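Local coordinates for UPF0141 protein yjdB (Campylobacter jejuni subsp. jejuni HB93-13, PDB 4TN0) that probably transfers phosphoethanolamine in the periplasm as a zinc-binding enzyme of the alkaline phosphatase-like fold, and is required for polymyxin resistance and motility, at residues A102-N107 against Y120-S125; D127-L132 against L151-S156; S167-F172 against L197-Y202. All blocks are in the same frame, centred on the assembly; numbering follows the deposited sequence.

Interactions 1 and 2 lie side by side, about 10 Å between centres, because strands 100-105 and 146-152 are neighbours in the main sheet. Asp105 OD2 of interaction 1 takes a probable hydrogen bond from His152 ND1 of interaction 2 at 2.6 Å, and Asn107 ND2 reaches Leu153 O at 2.7 Å. Both approach the zinc site: the side chain of His152 is about 7 Å from the metal and that of Asp105 about 10 Å. Interaction 3 lies about 13 Å, centre to centre, from interaction 2, and is tied to it by a probable hydrogen bond between Glu130 OE1 and Tyr199 OH, 2.9 Å.

Interaction 1: residues A102-N107 against Y120-S125; sequences AWFDNN and YKQKLS
Strands 102-105 and 120-123 run parallel, their axes 4.7 Å apart and 2° from alignment. Trp103 and Asp105 each give their N-H and take one through their O: Trp103 N donates to Tyr120 O, Gln122 N to Trp103 O, Asp105 N to Gln122 O and Leu124 N to Asp105 O, the last at 2.8 Å and almost straight. The tight side is strand 102-105, wedged between strand 120-123 and strand 146-152. On the face bearing Trp103 and Asp105, the indole NE1 donates to Asp105 OD2 at 3.0 Å, with the oxygen in the ring plane and offering its anti lone pair. Asp105 CG stands anti to the backbone N (chi1 -156°), and OD1 takes the N-H of Asn107 at 2.8 Å, an Asx turn. With His152 ND1 also bonding OD2, the buried carboxylate is gripped three times. The looser side is strand 120-123, the sheet's edge within the chain. Exposed Tyr120 and partly exposed Gln122 lean on buried Phe104: Tyr120 CE2 meets the ring edge at Phe104 CE1, 3.6 Å, the planes 85° apart; Gln122 CB lies beside CD1. On the Trp103 and Asp105 face, Lys123 is exposed and the extended chain of Lys121 ends with NZ hydrogen-bonded to Asp116 O. This is the parallel edge of the central sheet of an alkaline phosphatase-like fold, whose strand 100-105 ends in the Asx turn near the zinc site.

Interaction 2: residues D127-L132 against L151-S156; sequences DLDENL and LHLQGS
Two hydrogen bonds carry the polar half of this buried contact, both received by the carboxylate of Asp129, the first residue of the 3-10 segment 129-132. OD1 accepts the backbone N-H of Gln154 at 2.9 Å with an N-H...O angle of 159°; OD2 accepts that of Gly155, also at 2.9 Å but more bent, at 145°. Each oxygen uses its syn lone pair, the side facing its twin, so the two consecutive amides meet the carboxylate as a two-pronged pair and fix its rotation. OD1 has another donor in Asn106 ND2, which leaves the buried acid held by at least three N-H groups; such a setting would probably favour its ionised form. Gly155, which gives the second N-H, has positive phi (55°), and the chain turns there.

The apolar part centres on Leu132. One 3-10 turn after Asp129, it has its N-H bonded to Asp129 O and points its CD1 methyl at the end of the strand. CD1 touches Leu153 CD2 at 3.7 Å, the two side chains crossing obliquely, and lies equally near His152 O; Leu151 CB is more distant. Leu153 CB also lies 3.7 Å from Asp129 OD2, so Leu153 borders both parts. Phe104 adjoins both Leu132 and Leu151, while Leu203 of helix 186-211 adjoins Asp129.

His152 points its side-chain bond away from the 3-10 segment; its side chain is about 7 Å from the zinc. Altogether, the loop ahead of helix 133-139 is bound by an acid to the main chain leaving the C-terminal end of a parallel strand, the end where alkaline phosphatase-like enzymes place their metal site.

Interaction 3: residues S167-F172 against L197-Y202; sequences SEFKKF and LLYTDY
An aromatic cluster of Phe169, Tyr199 and Tyr202 fastens the loop between strand 146-152 and helix 186-211 onto that helix, in the alkaline phosphatase-like fold of the domain. No hydrogen bond crosses between the two segments; the contact is apolar. Phe169 lays its ring against both tyrosines, which lie three residues apart, nearly one helical turn: CD2 and CE2 are toward Tyr199, CZ and CE1 toward Tyr202. Phe169 CD2 meets Tyr199 CD1 at 3.5 Å, the ring planes crossing obliquely at 43°. Both tyrosines have CG anti to the backbone N, Tyr199 at chi1 -178°. The hydroxyl of Tyr199 bonds to Glu130, which fixes that end of the ring, and the Tyr202 ring is met edge-to-face by Tyr46. Further along the loop, Lys171 and Phe172 pack against Leu198 of the helix. Leu198 CD2 lies 3.6 Å from Lys171 CB, with Lys171 CD near it, and 4.0 Å from Phe172 CE2. Lys171 itself makes a cation-pi contact with Phe45, and Phe172 N donates to Asn195 OD1 on the same helix. The closest approach is at the tip of Phe169: Phe169 CZ sits over the centre of one face of the Tyr202 ring, 3.4 Å from Tyr202 CG.

Interaction 1: residues A102-N107 against Y120-S125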
loop_
_atom_site.group_PDB
_atom_site.type_symbol
_atom_site.label_atom_id
_atom_site.label_comp_id
_atom_site.label_asym_id
_atom_site.label_seq_id
_atom_site.Cartn_x
_atom_site.Cartn_y
_atom_site.Cartn_z
ATOM N N ALA A 102 8.385 7.715 9.857
ATOM C CA ALA A 102 9.530 7.122 9.146
ATOM C C ALA A 102 9.102 6.605 7.760
ATOM O O ALA A 102 8.008 6.025 7.612
ATOM C CB ALA A 102 10.163 6.008 9.969
ATOM N N TRP A 103 9.932 6.867 6.747
ATOM C CA TRP A 103 9.682 6.389 5.384
ATOM C C TRP A 103 10.883 5.578 4.843
ATOM O O TRP A 103 11.958 6.127 4.600
ATOM C CB TRP A 103 9.358 7.577 4.461
ATOM C CG TRP A 103 8.944 7.201 3.044
ATOM C CD1 TRP A 103 9.750 6.693 2.071
ATOM C CD2 TRP A 103 7.641 7.334 2.452
ATOM N NE1 TRP A 103 9.035 6.479 0.923
ATOM C CE2 TRP A 103 7.735 6.871 1.127
ATOM C CE3 TRP A 103 6.407 7.789 2.915
ATOM C CZ2 TRP A 103 6.637 6.849 0.255
ATOM C CZ3 TRP A 103 5.319 7.765 2.060
ATOM C CH2 TRP A 103 5.443 7.302 0.737
ATOM N N PHE A 104 10.697 4.271 4.662
ATOM C CA PHE A 104 11.759 3.419 4.119
ATOM C C PHE A 104 11.407 2.933 2.691
ATOM O O PHE A 104 10.416 2.218 2.490
ATOM C CB PHE A 104 12.014 2.224 5.042
ATOM C CG PHE A 104 12.365 2.606 6.449
ATOM C CD1 PHE A 104 13.260 3.635 6.700
ATOM C CD2 PHE A 104 11.786 1.950 7.528
ATOM C CE1 PHE A 104 13.579 3.997 8.002
ATOM C CE2 PHE A 104 12.102 2.311 8.836
ATOM C CZ PHE A 104 12.998 3.337 9.067
ATOM N N ASP A 105 12.229 3.309 1.711
ATOM C CA ASP A 105 11.876 3.130 0.302
ATOM C C ASP A 105 12.814 2.185 -0.437
ATOM O O ASP A 105 14.010 2.457 -0.568
ATOM C CB ASP A 105 11.863 4.492 -0.393
ATOM C CG ASP A 105 10.977 4.515 -1.627
ATOM O OD1 ASP A 105 11.215 3.709 -2.539
ATOM O OD2 ASP A 105 10.003 5.307 -1.655
ATOM N N ASN A 106 12.257 1.085 -0.939
ATOM C CA ASN A 106 13.001 0.118 -1.745
ATOM C C ASN A 106 12.579 0.164 -3.226
ATOM O O ASN A 106 13.015 -0.643 -4.051
ATOM C CB ASN A 106 12.807 -1.292 -1.189
ATOM C CG ASN A 106 13.795 -2.291 -1.784
ATOM O OD1 ASN A 106 14.965 -1.968 -1.966
ATOM N ND2 ASN A 106 13.335 -3.512 -2.061
ATOM N N ASN A 107 11.706 1.111 -3.549
ATOM C CA ASN A 107 11.156 1.205 -4.890
ATOM C C ASN A 107 12.091 1.916 -5.864
ATOM O O ASN A 107 12.587 2.999 -5.570
ATOM C CB ASN A 107 9.802 1.901 -4.827
ATOM C CG ASN A 107 9.026 1.756 -6.100
ATOM O OD1 ASN A 107 9.225 2.503 -7.046
ATOM N ND2 ASN A 107 8.160 0.756 -6.145
ATOM N N TYR A 120 13.245 11.288 9.113
ATOM C CA TYR A 120 13.890 9.991 8.962
ATOM C C TYR A 120 13.285 9.167 7.812
ATOM O O TYR A 120 12.223 8.528 7.944
ATOM C CB TYR A 120 13.910 9.191 10.265
ATOM C CG TYR A 120 14.947 8.079 10.148
ATOM C CD1 TYR A 120 16.254 8.394 9.746
ATOM C CD2 TYR A 120 14.671 6.755 10.502
ATOM C CE1 TYR A 120 17.236 7.432 9.629
ATOM C CE2 TYR A 120 15.666 5.772 10.401
ATOM C CZ TYR A 120 16.952 6.126 9.963
ATOM O OH TYR A 120 17.974 5.199 9.846
ATOM N N LYS A 121 13.991 9.245 6.681
ATOM C CA LYS A 121 13.682 8.578 5.414
ATOM C C LYS A 121 14.945 7.848 4.924
ATOM O O LYS A 121 16.076 8.260 5.219
ATOM C CB LYS A 121 13.193 9.595 4.375
ATOM C CG LYS A 121 14.194 10.698 4.128
ATOM C CD LYS A 121 13.669 11.797 3.239
ATOM C CE LYS A 121 14.692 12.928 3.205
ATOM N NZ LYS A 121 14.237 14.088 2.390
ATOM N N GLN A 122 14.752 6.727 4.237
ATOM C CA GLN A 122 15.875 5.947 3.722
ATOM C C GLN A 122 15.609 5.384 2.335
ATOM O O GLN A 122 14.520 4.866 2.070
ATOM C CB GLN A 122 16.182 4.811 4.690
ATOM C CG GLN A 122 17.540 4.154 4.504
ATOM C CD GLN A 122 17.908 3.260 5.681
ATOM O OE1 GLN A 122 17.330 3.382 6.769
ATOM N NE2 GLN A 122 18.880 2.371 5.476
ATOM N N LYS A 123 16.604 5.452 1.454
ATOM C CA LYS A 123 16.484 4.777 0.171
ATOM C C LYS A 123 17.390 3.561 0.121
ATOM O O LYS A 123 18.598 3.644 0.327
ATOM C CB LYS A 123 16.801 5.701 -1.014
ATOM C CG LYS A 123 15.697 6.704 -1.400
ATOM C CD LYS A 123 15.484 7.798 -0.367
ATOM C CE LYS A 123 14.473 8.837 -0.839
ATOM N NZ LYS A 123 14.460 9.944 0.124
ATOM N N LEU A 124 16.774 2.422 -0.152
ATOM C CA LEU A 124 17.494 1.177 -0.266
ATOM C C LEU A 124 17.778 0.932 -1.758
ATOM O O LEU A 124 17.340 1.697 -2.630
ATOM C CB LEU A 124 16.702 0.022 0.357
ATOM C CG LEU A 124 16.570 -0.048 1.886
ATOM C CD1 LEU A 124 15.633 1.018 2.405
ATOM C CD2 LEU A 124 16.077 -1.411 2.324
ATOM N N SER A 125 18.500 -0.144 -2.044
ATOM C CA SER A 125 19.055 -0.383 -3.370
ATOM C C SER A 125 18.088 -0.946 -4.416
ATOM O O SER A 125 18.501 -1.190 -5.547
ATOM C CB SER A 125 20.212 -1.352 -3.240
ATOM O OG SER A 125 19.737 -2.514 -2.584
#

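Interaction 2: residues D127-L132 against L151-S156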
loop_
_atom_site.group_PDB
_atom_site.type_symbol
_atom_site.label_atom_id
_atom_site.label_comp_id
_atom_site.label_asym_id
_atom_site.label_seq_id
_atom_site.Cartn_x
_atom_site.Cartn_y
_atom_site.Cartn_z
ATOM N N ASP A 127 16.709 -3.977 -4.316
ATOM C CA ASP A 127 16.810 -5.431 -4.409
ATOM C C ASP A 127 15.656 -6.060 -3.656
ATOM O O ASP A 127 14.576 -5.483 -3.619
ATOM C CB ASP A 127 18.159 -5.929 -3.894
ATOM C CG ASP A 127 19.290 -5.568 -4.830
ATOM O OD1 ASP A 127 19.227 -5.990 -6.017
ATOM O OD2 ASP A 127 20.205 -4.822 -4.397
ATOM N N LEU A 128 15.870 -7.220 -3.046
ATOM C CA LEU A 128 14.769 -7.952 -2.426
ATOM C C LEU A 128 14.062 -7.079 -1.386
ATOM O O LEU A 128 14.710 -6.402 -0.588
ATOM C CB LEU A 128 15.269 -9.245 -1.770
ATOM C CG LEU A 128 15.446 -10.529 -2.602
ATOM C CD1 LEU A 128 14.442 -10.617 -3.744
ATOM C CD2 LEU A 128 16.858 -10.585 -3.151
ATOM N N ASP A 129 12.734 -7.101 -1.400
ATOM C CA ASP A 129 11.949 -6.269 -0.498
ATOM C C ASP A 129 12.251 -6.588 0.969
ATOM O O ASP A 129 12.030 -5.732 1.849
ATOM C CB ASP A 129 10.458 -6.452 -0.745
ATOM C CG ASP A 129 9.906 -5.541 -1.825
ATOM O OD1 ASP A 129 10.485 -4.452 -2.037
ATOM O OD2 ASP A 129 8.881 -5.934 -2.445
ATOM N N GLU A 130 12.751 -7.801 1.238
ATOM C CA GLU A 130 13.024 -8.191 2.619
ATOM C C GLU A 130 14.018 -7.242 3.300
ATOM O O GLU A 130 13.999 -7.096 4.518
ATOM C CB GLU A 130 13.504 -9.651 2.690
ATOM C CG GLU A 130 14.780 -9.954 1.938
ATOM C CD GLU A 130 15.023 -11.455 1.781
ATOM O OE1 GLU A 130 14.043 -12.231 1.639
ATOM O OE2 GLU A 130 16.208 -11.857 1.773
ATOM N N ASN A 131 14.836 -6.549 2.517
ATOM C CA ASN A 131 15.800 -5.608 3.081
ATOM C C ASN A 131 15.136 -4.480 3.864
ATOM O O ASN A 131 15.798 -3.778 4.626
ATOM C CB ASN A 131 16.704 -5.023 1.992
ATOM C CG ASN A 131 17.547 -6.082 1.318
ATOM O OD1 ASN A 131 17.731 -7.167 1.865
ATOM N ND2 ASN A 131 18.055 -5.786 0.123
ATOM N N LEU A 132 13.844 -4.276 3.635
ATOM C CA LEU A 132 13.101 -3.267 4.369
ATOM C C LEU A 132 12.885 -3.705 5.822
ATOM O O LEU A 132 12.685 -2.869 6.711
ATOM C CB LEU A 132 11.765 -2.977 3.679
ATOM C CG LEU A 132 11.893 -2.181 2.375
ATOM C CD1 LEU A 132 10.581 -2.201 1.615
ATOM C CD2 LEU A 132 12.356 -0.741 2.625
ATOM N N LEU A 151 6.561 1.668 4.553
ATOM C CA LEU A 151 7.427 0.815 3.767
ATOM C C LEU A 151 6.928 0.841 2.317
ATOM O O LEU A 151 5.789 0.433 2.039
ATOM C CB LEU A 151 7.443 -0.610 4.320
ATOM C CG LEU A 151 7.775 -0.726 5.814
ATOM C CD1 LEU A 151 7.707 -2.181 6.285
ATOM C CD2 LEU A 151 9.110 -0.086 6.147
ATOM N N HIS A 152 7.789 1.315 1.411
ATOM C CA HIS A 152 7.479 1.416 -0.019
ATOM C C HIS A 152 8.177 0.266 -0.761
ATOM O O HIS A 152 9.410 0.243 -0.884
ATOM C CB HIS A 152 7.929 2.775 -0.581
ATOM C CG HIS A 152 7.472 3.050 -1.988
ATOM N ND1 HIS A 152 8.028 4.042 -2.770
ATOM C CD2 HIS A 152 6.508 2.477 -2.748
ATOM C CE1 HIS A 152 7.448 4.051 -3.953
ATOM N NE2 HIS A 152 6.519 3.115 -3.965
ATOM N N LEU A 153 7.373 -0.683 -1.238
ATOM C CA LEU A 153 7.863 -1.888 -1.896
ATOM C C LEU A 153 8.262 -1.709 -3.359
ATOM O O LEU A 153 7.733 -0.852 -4.065
ATOM C CB LEU A 153 6.797 -2.977 -1.830
ATOM C CG LEU A 153 6.206 -3.298 -0.461
ATOM C CD1 LEU A 153 5.219 -4.457 -0.597
ATOM C CD2 LEU A 153 7.312 -3.617 0.534
ATOM N N GLN A 154 9.201 -2.532 -3.808
ATOM C CA GLN A 154 9.405 -2.769 -5.230
ATOM C C GLN A 154 8.290 -3.726 -5.699
ATOM O O GLN A 154 7.849 -3.682 -6.864
ATOM C CB GLN A 154 10.800 -3.352 -5.490
ATOM C CG GLN A 154 11.227 -3.480 -6.957
ATOM C CD GLN A 154 11.556 -2.154 -7.657
ATOM O OE1 GLN A 154 11.064 -1.086 -7.300
ATOM N NE2 GLN A 154 12.390 -2.239 -8.684
ATOM N N GLY A 155 7.835 -4.583 -4.779
ATOM C CA GLY A 155 6.653 -5.397 -4.989
ATOM C C GLY A 155 6.715 -6.251 -6.249
ATOM O O GLY A 155 7.521 -7.169 -6.349
ATOM N N SER A 156 5.824 -5.967 -7.191
ATOM C CA SER A 156 5.717 -6.708 -8.434
ATOM C C SER A 156 6.228 -5.939 -9.660
ATOM O O SER A 156 5.791 -6.218 -10.762
ATOM C CB SER A 156 4.259 -7.084 -8.690
ATOM O OG SER A 156 3.728 -7.937 -7.700
#

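Interaction 3: residues S167-F172 against L197-Y202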
loop_
_atom_site.group_PDB
_atom_site.type_symbol
_atom_site.label_atom_id
_atom_site.label_comp_id
_atom_site.label_asym_id
_atom_site.label_seq_id
_atom_site.Cartn_x
_atom_site.Cartn_y
_atom_site.Cartn_z
ATOM N N SER A 167 14.523 -17.482 -4.490
ATOM C CA SER A 167 14.161 -18.821 -4.973
ATOM C C SER A 167 13.198 -19.514 -4.024
ATOM O O SER A 167 12.374 -20.322 -4.439
ATOM C CB SER A 167 15.418 -19.685 -5.221
ATOM O OG SER A 167 16.115 -20.031 -4.028
ATOM N N GLU A 168 13.268 -19.159 -2.746
ATOM C CA GLU A 168 12.429 -19.809 -1.753
ATOM C C GLU A 168 10.938 -19.531 -1.981
ATOM O O GLU A 168 10.086 -20.246 -1.437
ATOM C CB GLU A 168 12.838 -19.350 -0.342
ATOM C CG GLU A 168 14.290 -19.730 0.054
ATOM C CD GLU A 168 15.359 -18.749 -0.468
ATOM O OE1 GLU A 168 14.994 -17.667 -0.960
ATOM O OE2 GLU A 168 16.569 -19.047 -0.371
ATOM N N PHE A 169 10.616 -18.542 -2.826
ATOM C CA PHE A 169 9.208 -18.206 -3.111
ATOM C C PHE A 169 8.850 -18.383 -4.586
ATOM O O PHE A 169 7.832 -17.880 -5.049
ATOM C CB PHE A 169 8.890 -16.779 -2.636
ATOM C CG PHE A 169 8.955 -16.628 -1.138
ATOM C CD1 PHE A 169 7.915 -17.074 -0.336
ATOM C CD2 PHE A 169 10.079 -16.098 -0.532
ATOM C CE1 PHE A 169 7.984 -16.970 1.046
ATOM C CE2 PHE A 169 10.158 -15.991 0.844
ATOM C CZ PHE A 169 9.111 -16.429 1.633
ATOM N N LYS A 170 9.686 -19.117 -5.311
ATOM C CA LYS A 170 9.373 -19.576 -6.661
ATOM C C LYS A 170 8.453 -20.769 -6.512
ATOM O O LYS A 170 8.813 -21.876 -6.865
ATOM C CB LYS A 170 10.665 -19.953 -7.414
ATOM C CG LYS A 170 10.543 -20.248 -8.924
ATOM C CD LYS A 170 11.939 -20.458 -9.571
ATOM C CE LYS A 170 11.806 -20.869 -11.030
ATOM N NZ LYS A 170 13.097 -20.864 -11.786
ATOM N N LYS A 171 7.262 -20.543 -5.976
ATOM C CA LYS A 171 6.384 -21.642 -5.592
ATOM C C LYS A 171 5.477 -22.074 -6.734
ATOM O O LYS A 171 5.041 -23.223 -6.778
ATOM C CB LYS A 171 5.571 -21.253 -4.344
ATOM C CG LYS A 171 4.709 -22.365 -3.727
ATOM C CD LYS A 171 4.477 -22.093 -2.233
ATOM C CE LYS A 171 3.217 -22.765 -1.684
ATOM N NZ LYS A 171 2.809 -22.176 -0.372
ATOM N N PHE A 172 5.184 -21.156 -7.654
ATOM C CA PHE A 172 4.308 -21.448 -8.793
ATOM C C PHE A 172 5.124 -21.596 -10.091
ATOM O O PHE A 172 5.871 -20.691 -10.469
ATOM C CB PHE A 172 3.243 -20.361 -8.926
ATOM C CG PHE A 172 2.517 -20.059 -7.636
ATOM C CD1 PHE A 172 1.921 -21.078 -6.907
ATOM C CD2 PHE A 172 2.425 -18.755 -7.156
ATOM C CE1 PHE A 172 1.244 -20.808 -5.721
ATOM C CE2 PHE A 172 1.747 -18.472 -5.963
ATOM C CZ PHE A 172 1.157 -19.496 -5.245
ATOM N N LEU A 197 3.523 -11.780 -5.777
ATOM C CA LEU A 197 2.446 -11.478 -4.832
ATOM C C LEU A 197 2.616 -12.287 -3.540
ATOM O O LEU A 197 2.392 -11.776 -2.434
ATOM C CB LEU A 197 1.085 -11.772 -5.470
ATOM C CG LEU A 197 0.639 -10.910 -6.670
ATOM C CD1 LEU A 197 -0.708 -11.348 -7.205
ATOM C CD2 LEU A 197 0.596 -9.424 -6.308
ATOM N N LEU A 198 2.998 -13.554 -3.703
ATOM C CA LEU A 198 3.256 -14.476 -2.606
ATOM C C LEU A 198 4.366 -13.942 -1.716
ATOM O O LEU A 198 4.242 -13.905 -0.492
ATOM C CB LEU A 198 3.633 -15.851 -3.150
ATOM C CG LEU A 198 3.731 -16.999 -2.152
ATOM C CD1 LEU A 198 2.362 -17.250 -1.530
ATOM C CD2 LEU A 198 4.217 -18.245 -2.883
ATOM N N TYR A 199 5.443 -13.498 -2.344
ATOM C CA TYR A 199 6.562 -12.945 -1.600
ATOM C C TYR A 199 6.130 -11.707 -0.827
ATOM O O TYR A 199 6.438 -11.565 0.347
ATOM C CB TYR A 199 7.704 -12.604 -2.552
ATOM C CG TYR A 199 8.957 -12.054 -1.895
ATOM C CD1 TYR A 199 9.527 -12.687 -0.799
ATOM C CD2 TYR A 199 9.602 -10.940 -2.415
ATOM C CE1 TYR A 199 10.695 -12.207 -0.224
ATOM C CE2 TYR A 199 10.762 -10.445 -1.847
ATOM C CZ TYR A 199 11.311 -11.087 -0.754
ATOM O OH TYR A 199 12.466 -10.603 -0.194
ATOM N N THR A 200 5.378 -10.831 -1.480
ATOM C CA THR A 200 4.828 -9.663 -0.808
ATOM C C THR A 200 3.882 -10.099 0.311
ATOM O O THR A 200 3.898 -9.514 1.392
ATOM C CB THR A 200 4.096 -8.732 -1.791
ATOM O OG1 THR A 200 5.066 -8.082 -2.617
ATOM C CG2 THR A 200 3.309 -7.662 -1.040
ATOM N N ASP A 201 3.081 -11.133 0.074
ATOM C CA ASP A 201 2.183 -11.620 1.114
ATOM C C ASP A 201 2.970 -12.086 2.361
ATOM O O ASP A 201 2.640 -11.714 3.494
ATOM C CB ASP A 201 1.311 -12.746 0.574
ATOM C CG ASP A 201 0.079 -12.996 1.436
ATOM O OD1 ASP A 201 -0.915 -12.251 1.289
ATOM O OD2 ASP A 201 0.089 -13.949 2.241
ATOM N N TYR A 202 4.031 -12.862 2.142
ATOM C CA TYR A 202 4.889 -13.345 3.225
ATOM C C TYR A 202 5.469 -12.201 4.039
ATOM O O TYR A 202 5.461 -12.230 5.273
ATOM C CB TYR A 202 6.020 -14.213 2.654
ATOM C CG TYR A 202 7.203 -14.450 3.580
ATOM C CD1 TYR A 202 8.358 -13.681 3.474
ATOM C CD2 TYR A 202 7.174 -15.454 4.541
ATOM C CE1 TYR A 202 9.439 -13.894 4.311
ATOM C CE2 TYR A 202 8.246 -15.671 5.386
ATOM C CZ TYR A 202 9.378 -14.893 5.269
ATOM O OH TYR A 202 10.461 -15.124 6.099
#